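Local coordinates for protein glucosamine-6-phosphate deaminase (Bacillus subtilis, PDB 2BKX) that is an alpha/beta enzyme with a Rossmann-like fold that holds a fructose-6-phosphate molecule in its pocket, at residues A16-A21 with I48-T53; T146-R151 with P219-H224. All coordinates share one frame; numbering follows the deposited sequence.

Contact 1 (A16-A21 with I48-T53); sequences AARITA and IRLHQT
L50 reaches from helix 41-53 to A21 and R18 of helix 9-26 and shows how one leucine can bridge two obliquely packed helices. The setting is a Rossmann-like alpha/beta fold: helix 41-53 is the crossover of a beta-alpha-beta unit joining the parallel neighbours 31-34 and 62-69, and helix 9-26 links strand 2-6 to strand 31-34. The axes of the two short segments stay 10.8 Å apart and cross at -65°, and at this separation the contact rests on L50 facing the small A17 and A21, with R18 reaching across beside them. At the start of the leucine side chain, CB of L50 points toward the other helix but is still 5.6 Å from CB of A21. CG stands anti to the carbonyl carbon (chi1 -65°), which carries the two methyls forward to do the touching. CD1 takes the inner place: it meets CB of A21 at 4.1 Å, while O of A17 lies at 4.3 Å and the A17 methyl just beyond. The same methyl also sits over one face of the R18 guanidinium, offset toward its rim. R18 gets there by leaving its helix with CG anti to the backbone N (chi1 177°) and then bending at chi2 and chi3, so that it crosses the leucine at about a right angle. A salt bridge from its NH2 to E54 holds the charged end at the residue that follows helix 41-53. CD2, the outer branch of L50, approaches this same nitrogen, with CD2 and NH2 of R18 3.9 Å apart.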
ATOM      1  N   ALA A  16      -2.429  -5.438 -12.366  1.00  5.63           N
ATOM      2  CA  ALA A  16      -2.464  -5.488 -10.901  1.00  5.58           C
ATOM      3  C   ALA A  16      -3.737  -6.133 -10.405  1.00  5.72           C
ATOM      4  O   ALA A  16      -3.726  -6.909  -9.452  1.00  6.03           O
ATOM      5  CB  ALA A  16      -2.306  -4.062 -10.346  1.00  5.16           C
ATOM      6  N   ALA A  17      -4.864  -5.764 -11.000  1.00  5.17           N
ATOM      7  CA  ALA A  17      -6.124  -6.353 -10.592  1.00  4.72           C
ATOM      8  C   ALA A  17      -6.136  -7.851 -10.862  1.00  5.32           C
ATOM      9  O   ALA A  17      -6.631  -8.630 -10.046  1.00  5.58           O
ATOM     10  CB  ALA A  17      -7.265  -5.653 -11.269  1.00  5.38           C
ATOM     11  N   ARG A  18      -5.564  -8.244 -11.985  1.00  5.40           N
ATOM     12  CA  ARG A  18      -5.517  -9.671 -12.320  1.00  5.41           C
ATOM     13  C   ARG A  18      -4.672 -10.466 -11.319  1.00  5.35           C
ATOM     14  O   ARG A  18      -5.073 -11.561 -10.855  1.00  6.48           O
ATOM     15  CB  ARG A  18      -5.020  -9.843 -13.757  1.00  5.74           C
ATOM     16  CG  ARG A  18      -4.865 -11.294 -14.214  1.00  7.25           C
ATOM     17  CD  ARG A  18      -6.161 -12.062 -14.161  1.00  8.60           C
ATOM     18  NE  ARG A  18      -7.130 -11.461 -15.063  1.00 10.55           N
ATOM     19  CZ  ARG A  18      -8.428 -11.688 -15.046  1.00 10.56           C
ATOM     20  NH1 ARG A  18      -8.954 -12.482 -14.133  1.00 10.51           N
ATOM     21  NH2 ARG A  18      -9.200 -11.076 -15.933  1.00 12.04           N
ATOM     22  N   ILE A  19      -3.505  -9.933 -10.954  1.00  5.84           N
ATOM     23  CA  ILE A  19      -2.631 -10.593  -9.980  1.00  6.69           C
ATOM     24  C   ILE A  19      -3.324 -10.705  -8.621  1.00  6.30           C
ATOM     25  O   ILE A  19      -3.278 -11.764  -7.954  1.00  6.66           O
ATOM     26  CB  ILE A  19      -1.299  -9.873  -9.824  1.00  7.49           C
ATOM     27  CG1 ILE A  19      -0.455 -10.006 -11.112  1.00  8.42           C
ATOM     28  CG2 ILE A  19      -0.540 -10.360  -8.599  1.00  8.07           C
ATOM     29  CD1 ILE A  19       0.718  -9.052 -11.225  1.00  9.44           C
ATOM     30  N   THR A  20      -4.026  -9.639  -8.224  1.00  6.30           N
ATOM     31  CA  THR A  20      -4.745  -9.658  -6.959  1.00  5.86           C
ATOM     32  C   THR A  20      -5.896 -10.687  -7.029  1.00  6.31           C
ATOM     33  O   THR A  20      -6.137 -11.439  -6.100  1.00  6.52           O
ATOM     34  CB  THR A  20      -5.262  -8.249  -6.614  1.00  7.01           C
ATOM     35  OG1 THR A  20      -4.160  -7.342  -6.642  1.00  8.43           O
ATOM     36  CG2 THR A  20      -5.874  -8.197  -5.239  1.00  7.85           C
ATOM     37  N   ALA A  21      -6.646 -10.661  -8.134  1.00  5.33           N
ATOM     38  CA  ALA A  21      -7.708 -11.643  -8.342  1.00  6.50           C
ATOM     39  C   ALA A  21      -7.185 -13.073  -8.290  1.00  6.06           C
ATOM     40  O   ALA A  21      -7.815 -13.963  -7.727  1.00  6.94           O
ATOM     41  CB  ALA A  21      -8.394 -11.410  -9.643  1.00  6.13           C
ATOM     42  N   ILE A  48     -13.293  -4.249  -8.932  1.00  9.05           N
ATOM     43  CA  ILE A  48     -14.735  -4.126  -8.857  1.00  9.97           C
ATOM     44  C   ILE A  48     -15.358  -4.539 -10.187  1.00  9.25           C
ATOM     45  O   ILE A  48     -16.379  -5.217 -10.206  1.00 11.32           O
ATOM     46  CB  ILE A  48     -15.158  -2.712  -8.434  1.00  8.98           C
ATOM     47  CG1 ILE A  48     -14.700  -2.451  -7.007  1.00 11.37           C
ATOM     48  CG2 ILE A  48     -16.676  -2.541  -8.545  1.00 11.52           C
ATOM     49  CD1 ILE A  48     -14.723  -0.974  -6.683  1.00 11.41           C
ATOM     50  N   ARG A  49     -14.751  -4.165 -11.300  1.00  9.58           N
ATOM     51  CA  ARG A  49     -15.260  -4.610 -12.579  1.00 11.21           C
ATOM     52  C   ARG A  49     -15.268  -6.117 -12.673  1.00 10.58           C
ATOM     53  O   ARG A  49     -16.242  -6.680 -13.176  1.00 10.60           O
ATOM     54  CB  ARG A  49     -14.389  -4.017 -13.660  1.00 13.20           C
ATOM     55  CG  ARG A  49     -14.880  -2.691 -14.124  1.00 21.40           C
ATOM     56  CD  ARG A  49     -15.925  -2.867 -15.245  1.00 29.14           C
ATOM     57  NE  ARG A  49     -16.199  -1.583 -15.860  1.00 32.72           N
ATOM     58  CZ  ARG A  49     -17.131  -0.727 -15.456  1.00 35.03           C
ATOM     59  NH1 ARG A  49     -17.934  -1.016 -14.431  1.00 36.38           N
ATOM     60  NH2 ARG A  49     -17.263   0.430 -16.088  1.00 35.26           N
ATOM     61  N   LEU A  50     -14.181  -6.770 -12.254  1.00  9.39           N
ATOM     62  CA  LEU A  50     -14.088  -8.236 -12.328  1.00  9.30           C
ATOM     63  C   LEU A  50     -15.159  -8.903 -11.461  1.00 10.39           C
ATOM     64  O   LEU A  50     -15.648 -10.006 -11.753  1.00  9.87           O
ATOM     65  CB  LEU A  50     -12.697  -8.718 -11.927  1.00  9.60           C
ATOM     66  CG  LEU A  50     -11.540  -8.313 -12.821  1.00  9.19           C
ATOM     67  CD1 LEU A  50     -10.262  -8.872 -12.255  1.00  9.26           C
ATOM     68  CD2 LEU A  50     -11.770  -8.716 -14.264  1.00  9.09           C
ATOM     69  N   HIS A  51     -15.545  -8.215 -10.400  1.00 12.32           N
ATOM     70  CA  HIS A  51     -16.663  -8.660  -9.555  1.00 13.44           C
ATOM     71  C   HIS A  51     -17.915  -8.862 -10.420  1.00 14.61           C
ATOM     72  O   HIS A  51     -18.677  -9.840 -10.217  1.00 15.31           O
ATOM     73  CB  HIS A  51     -16.866  -7.582  -8.444  1.00 13.18           C
ATOM     74  CG  HIS A  51     -17.851  -7.934  -7.370  1.00 15.02           C
ATOM     75  ND1 HIS A  51     -17.862  -9.145  -6.710  1.00 16.49           N
ATOM     76  CD2 HIS A  51     -18.825  -7.185  -6.799  1.00 16.47           C
ATOM     77  CE1 HIS A  51     -18.813  -9.123  -5.791  1.00 17.06           C
ATOM     78  NE2 HIS A  51     -19.415  -7.953  -5.834  1.00 17.47           N
ATOM     79  N   GLN A  52     -18.118  -7.974 -11.394  1.00 15.69           N
ATOM     80  CA  GLN A  52     -19.196  -8.086 -12.379  1.00 17.62           C
ATOM     81  C   GLN A  52     -18.888  -9.012 -13.552  1.00 16.51           C
ATOM     82  O   GLN A  52     -19.637  -9.965 -13.829  1.00 18.20           O
ATOM     83  CB  GLN A  52     -19.535  -6.701 -12.982  1.00 19.46           C
ATOM     84  CG  GLN A  52     -19.757  -5.561 -12.000  1.00 24.47           C
ATOM     85  CD  GLN A  52     -19.276  -4.138 -12.490  1.00 24.68           C
ATOM     86  OE1 GLN A  52     -18.955  -3.286 -11.661  1.00 30.40           O
ATOM     87  NE2 GLN A  52     -19.234  -3.902 -13.827  1.00 30.37           N
ATOM     88  N   THR A  53     -17.820  -8.728 -14.285  1.00 14.45           N
ATOM     89  CA  THR A  53     -17.576  -9.390 -15.547  1.00 14.45           C
ATOM     90  C   THR A  53     -17.171 -10.856 -15.350  1.00 14.90           C
ATOM     91  O   THR A  53     -17.365 -11.650 -16.275  1.00 15.62           O
ATOM     92  CB  THR A  53     -16.520  -8.688 -16.358  1.00 15.11           C
ATOM     93  OG1 THR A  53     -15.347  -8.623 -15.579  1.00 14.45           O
ATOM     94  CG2 THR A  53     -16.951  -7.269 -16.742  1.00 14.29           C
TER

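Contact 2 (T146-R151 with P219-H224); sequences TSFKSR and PASALH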
ATOM      1  N   THR A 146      14.452   4.432   8.129  1.00  8.44           N
ATOM      2  CA  THR A 146      13.747   3.456   8.915  1.00  7.59           C
ATOM      3  C   THR A 146      14.494   2.123   8.845  1.00  6.98           C
ATOM      4  O   THR A 146      14.897   1.670   7.778  1.00  7.76           O
ATOM      5  CB  THR A 146      12.305   3.280   8.371  1.00  7.39           C
ATOM      6  OG1 THR A 146      11.599   4.523   8.437  1.00  8.53           O
ATOM      7  CG2 THR A 146      11.487   2.274   9.158  1.00  7.80           C
ATOM      8  N   SER A 147      14.656   1.487   9.986  1.00  8.26           N
ATOM      9  CA  SER A 147      15.210   0.143  10.022  1.00  8.37           C
ATOM     10  C   SER A 147      14.412  -0.859   9.198  1.00  6.63           C
ATOM     11  O   SER A 147      13.162  -0.868   9.230  1.00  6.64           O
ATOM     12  CB  SER A 147      15.198  -0.385  11.456  1.00  9.35           C
ATOM     13  OG  SER A 147      15.673  -1.720  11.519  1.00 10.27           O
ATOM     14  N   PHE A 148      15.119  -1.748   8.490  1.00  6.56           N
ATOM     15  CA  PHE A 148      14.484  -2.847   7.803  1.00  6.82           C
ATOM     16  C   PHE A 148      13.831  -3.843   8.766  1.00  6.26           C
ATOM     17  O   PHE A 148      13.053  -4.690   8.339  1.00  7.51           O
ATOM     18  CB  PHE A 148      15.458  -3.546   6.861  1.00  6.96           C
ATOM     19  CG  PHE A 148      15.852  -2.737   5.647  1.00  8.54           C
ATOM     20  CD1 PHE A 148      15.425  -1.443   5.407  1.00 10.05           C
ATOM     21  CD2 PHE A 148      16.705  -3.313   4.725  1.00  8.90           C
ATOM     22  CE1 PHE A 148      15.810  -0.777   4.264  1.00  9.40           C
ATOM     23  CE2 PHE A 148      17.097  -2.611   3.582  1.00 10.17           C
ATOM     24  CZ  PHE A 148      16.650  -1.378   3.370  1.00  9.55           C
ATOM     25  N   LYS A 149      14.170  -3.781  10.061  1.00  6.28           N
ATOM     26  CA  LYS A 149      13.536  -4.618  11.069  1.00  6.33           C
ATOM     27  C   LYS A 149      12.286  -3.978  11.684  1.00  5.85           C
ATOM     28  O   LYS A 149      11.645  -4.559  12.576  1.00  6.08           O
ATOM     29  CB  LYS A 149      14.526  -4.966  12.186  1.00  6.96           C
ATOM     30  CG  LYS A 149      15.698  -5.759  11.686  1.00  9.71           C
ATOM     31  CD  LYS A 149      16.640  -6.215  12.800  1.00  9.04           C
ATOM     32  CE  LYS A 149      17.832  -6.970  12.202  1.00 12.97           C
ATOM     33  NZ  LYS A 149      18.602  -7.739  13.207  1.00 16.19           N
ATOM     34  N   SER A 150      11.910  -2.783  11.221  1.00  6.00           N
ATOM     35  CA  SER A 150      10.788  -2.084  11.814  1.00  6.24           C
ATOM     36  C   SER A 150       9.487  -2.859  11.706  1.00  5.67           C
ATOM     37  O   SER A 150       9.250  -3.582  10.730  1.00  6.69           O
ATOM     38  CB  SER A 150      10.631  -0.721  11.150  1.00  5.78           C
ATOM     39  OG  SER A 150      10.465  -0.786   9.760  1.00  6.75           O
ATOM     40  N   ARG A 151       8.653  -2.669  12.728  1.00  6.24           N
ATOM     41  CA  ARG A 151       7.315  -3.247  12.823  1.00  6.39           C
ATOM     42  C   ARG A 151       6.297  -2.099  12.807  1.00  6.23           C
ATOM     43  O   ARG A 151       6.688  -0.949  12.598  1.00  7.65           O
ATOM     44  CB  ARG A 151       7.225  -4.095  14.089  1.00  7.81           C
ATOM     45  CG  ARG A 151       8.119  -5.324  14.030  1.00 10.49           C
ATOM     46  CD  ARG A 151       7.516  -6.425  13.212  1.00 13.32           C
ATOM     47  NE  ARG A 151       8.371  -7.620  13.208  1.00 15.38           N
ATOM     48  CZ  ARG A 151       8.021  -8.747  12.670  1.00 15.92           C
ATOM     49  NH1 ARG A 151       8.871  -9.784  12.693  1.00 18.70           N
ATOM     50  NH2 ARG A 151       6.859  -8.841  12.054  1.00 18.61           N
ATOM     51  N   PRO A 219      13.926   3.372   1.401  1.00  6.84           N
ATOM     52  CA  PRO A 219      13.203   2.257   2.012  1.00  7.00           C
ATOM     53  C   PRO A 219      12.807   1.133   1.063  1.00  6.72           C
ATOM     54  O   PRO A 219      12.898  -0.037   1.409  1.00  6.84           O
ATOM     55  CB  PRO A 219      11.991   2.948   2.672  1.00  6.84           C
ATOM     56  CG  PRO A 219      12.494   4.321   3.001  1.00  7.21           C
ATOM     57  CD  PRO A 219      13.447   4.678   1.923  1.00  6.78           C
ATOM     58  N   ALA A 220      12.377   1.489  -0.142  1.00  6.30           N
ATOM     59  CA  ALA A 220      11.913   0.479  -1.091  1.00  6.30           C
ATOM     60  C   ALA A 220      13.042  -0.510  -1.478  1.00  6.80           C
ATOM     61  O   ALA A 220      12.776  -1.576  -2.001  1.00  6.33           O
ATOM     62  CB  ALA A 220      11.363   1.125  -2.338  1.00  6.65           C
ATOM     63  N   SER A 221      14.290  -0.127  -1.252  1.00  6.50           N
ATOM     64  CA  SER A 221      15.405  -1.010  -1.545  1.00  7.07           C
ATOM     65  C   SER A 221      15.399  -2.266  -0.703  1.00  7.03           C
ATOM     66  O   SER A 221      16.019  -3.260  -1.086  1.00  7.65           O
ATOM     67  CB  SER A 221      16.745  -0.276  -1.394  1.00  7.43           C
ATOM     68  OG  SER A 221      17.123  -0.073  -0.063  1.00  7.43           O
ATOM     69  N   ALA A 222      14.678  -2.262   0.424  1.00  6.96           N
ATOM     70  CA  ALA A 222      14.478  -3.472   1.197  1.00  7.21           C
ATOM     71  C   ALA A 222      13.862  -4.586   0.353  1.00  6.27           C
ATOM     72  O   ALA A 222      14.016  -5.779   0.622  1.00  6.73           O
ATOM     73  CB  ALA A 222      13.595  -3.196   2.393  1.00  7.21           C
ATOM     74  N   LEU A 223      13.106  -4.218  -0.666  1.00  6.28           N
ATOM     75  CA  LEU A 223      12.440  -5.209  -1.501  1.00  5.93           C
ATOM     76  C   LEU A 223      13.415  -6.070  -2.300  1.00  6.44           C
ATOM     77  O   LEU A 223      13.045  -7.143  -2.777  1.00  6.77           O
ATOM     78  CB  LEU A 223      11.488  -4.500  -2.459  1.00  6.96           C
ATOM     79  CG  LEU A 223      10.342  -3.747  -1.762  1.00  7.84           C
ATOM     80  CD1 LEU A 223       9.487  -3.034  -2.774  1.00  8.86           C
ATOM     81  CD2 LEU A 223       9.487  -4.645  -0.858  1.00  9.09           C
ATOM     82  N   HIS A 224      14.656  -5.633  -2.460  1.00  6.61           N
ATOM     83  CA  HIS A 224      15.671  -6.482  -3.085  1.00  6.99           C
ATOM     84  C   HIS A 224      15.978  -7.717  -2.221  1.00  6.62           C
ATOM     85  O   HIS A 224      16.586  -8.679  -2.727  1.00  8.39           O
ATOM     86  CB  HIS A 224      16.959  -5.727  -3.334  1.00  7.66           C
ATOM     87  CG  HIS A 224      16.837  -4.635  -4.338  1.00  8.49           C
ATOM     88  ND1 HIS A 224      16.581  -4.880  -5.657  1.00 11.14           N
ATOM     89  CD2 HIS A 224      16.945  -3.289  -4.217  1.00  8.88           C
ATOM     90  CE1 HIS A 224      16.515  -3.731  -6.311  1.00 12.21           C
ATOM     91  NE2 HIS A 224      16.729  -2.751  -5.460  1.00 10.31           N
TER
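F148 of the loop 146-151 lays its ring on the methyl of A222. T146 comes first in this loop; its OG1 bonds back to O of E143, and its side chain leans on I184, the first residue of helix 184-188. S147 then opens a type I beta turn that runs to S150. Its hydroxyl accepts from the backbone N of K149 (OG to N 2.9 Å, with an N-H...O angle of 154°), an ST turn within the beta turn. F148 follows inside that turn, its CB pointing toward 219-224. The methyl of A222 sits almost centrally over one ring face, CB lying 3.6 Å from the ring centroid and only 7° off the normal, a clear CH-pi contact. CA of A222 comes over the same ring, 3.6 Å from CE2 of F148. The edge has a different neighbour: OG of S221 lies near the ring plane, 3.7 Å from CZ of F148, with F218 O and S215 N as its hydrogen-bond partners. A222 belongs to the 3-10 segment 219-224, which lies in the loop between helix 203-211 and strand 229-234 of the Rossmann-like fold. The ring thereby links it to the loop between strands 128-131 and 153-156. I184 touches both F148 and A222, and I214 also packs on the ring. At S150 the turn closes: S147 O receives both the N of S150, at 3.0 Å, and its OG, at 2.7 Å, the hydroxyl arriving with a C=O...OG angle of 170°. That OG in turn takes the N-H of I184. R151 finally leads away toward strand 153-156, its NH2 in a salt bridge with OE2 of E117.

How the contacts relate
Contacts 1 and 2 pin together different parts of one Rossmann-like chain. They lie on opposite sides of the chain's centre, with their own centres 29 Å apart and their nearest atoms about 14 Å apart, and they follow one another along the sequence without overlap. Contact 1 joins helices beside the sheet; contact 2 joins two loops. The side chain of P219, at one end of contact 2, comes to about 9 Å from the bound fructose-6-phosphate without belonging to the pocket residues, and A220 rests on I133, which does. The pocket also draws on the chain between the segments of contact 1: A35 to T39 connect strand 31-34 to helix 41-53.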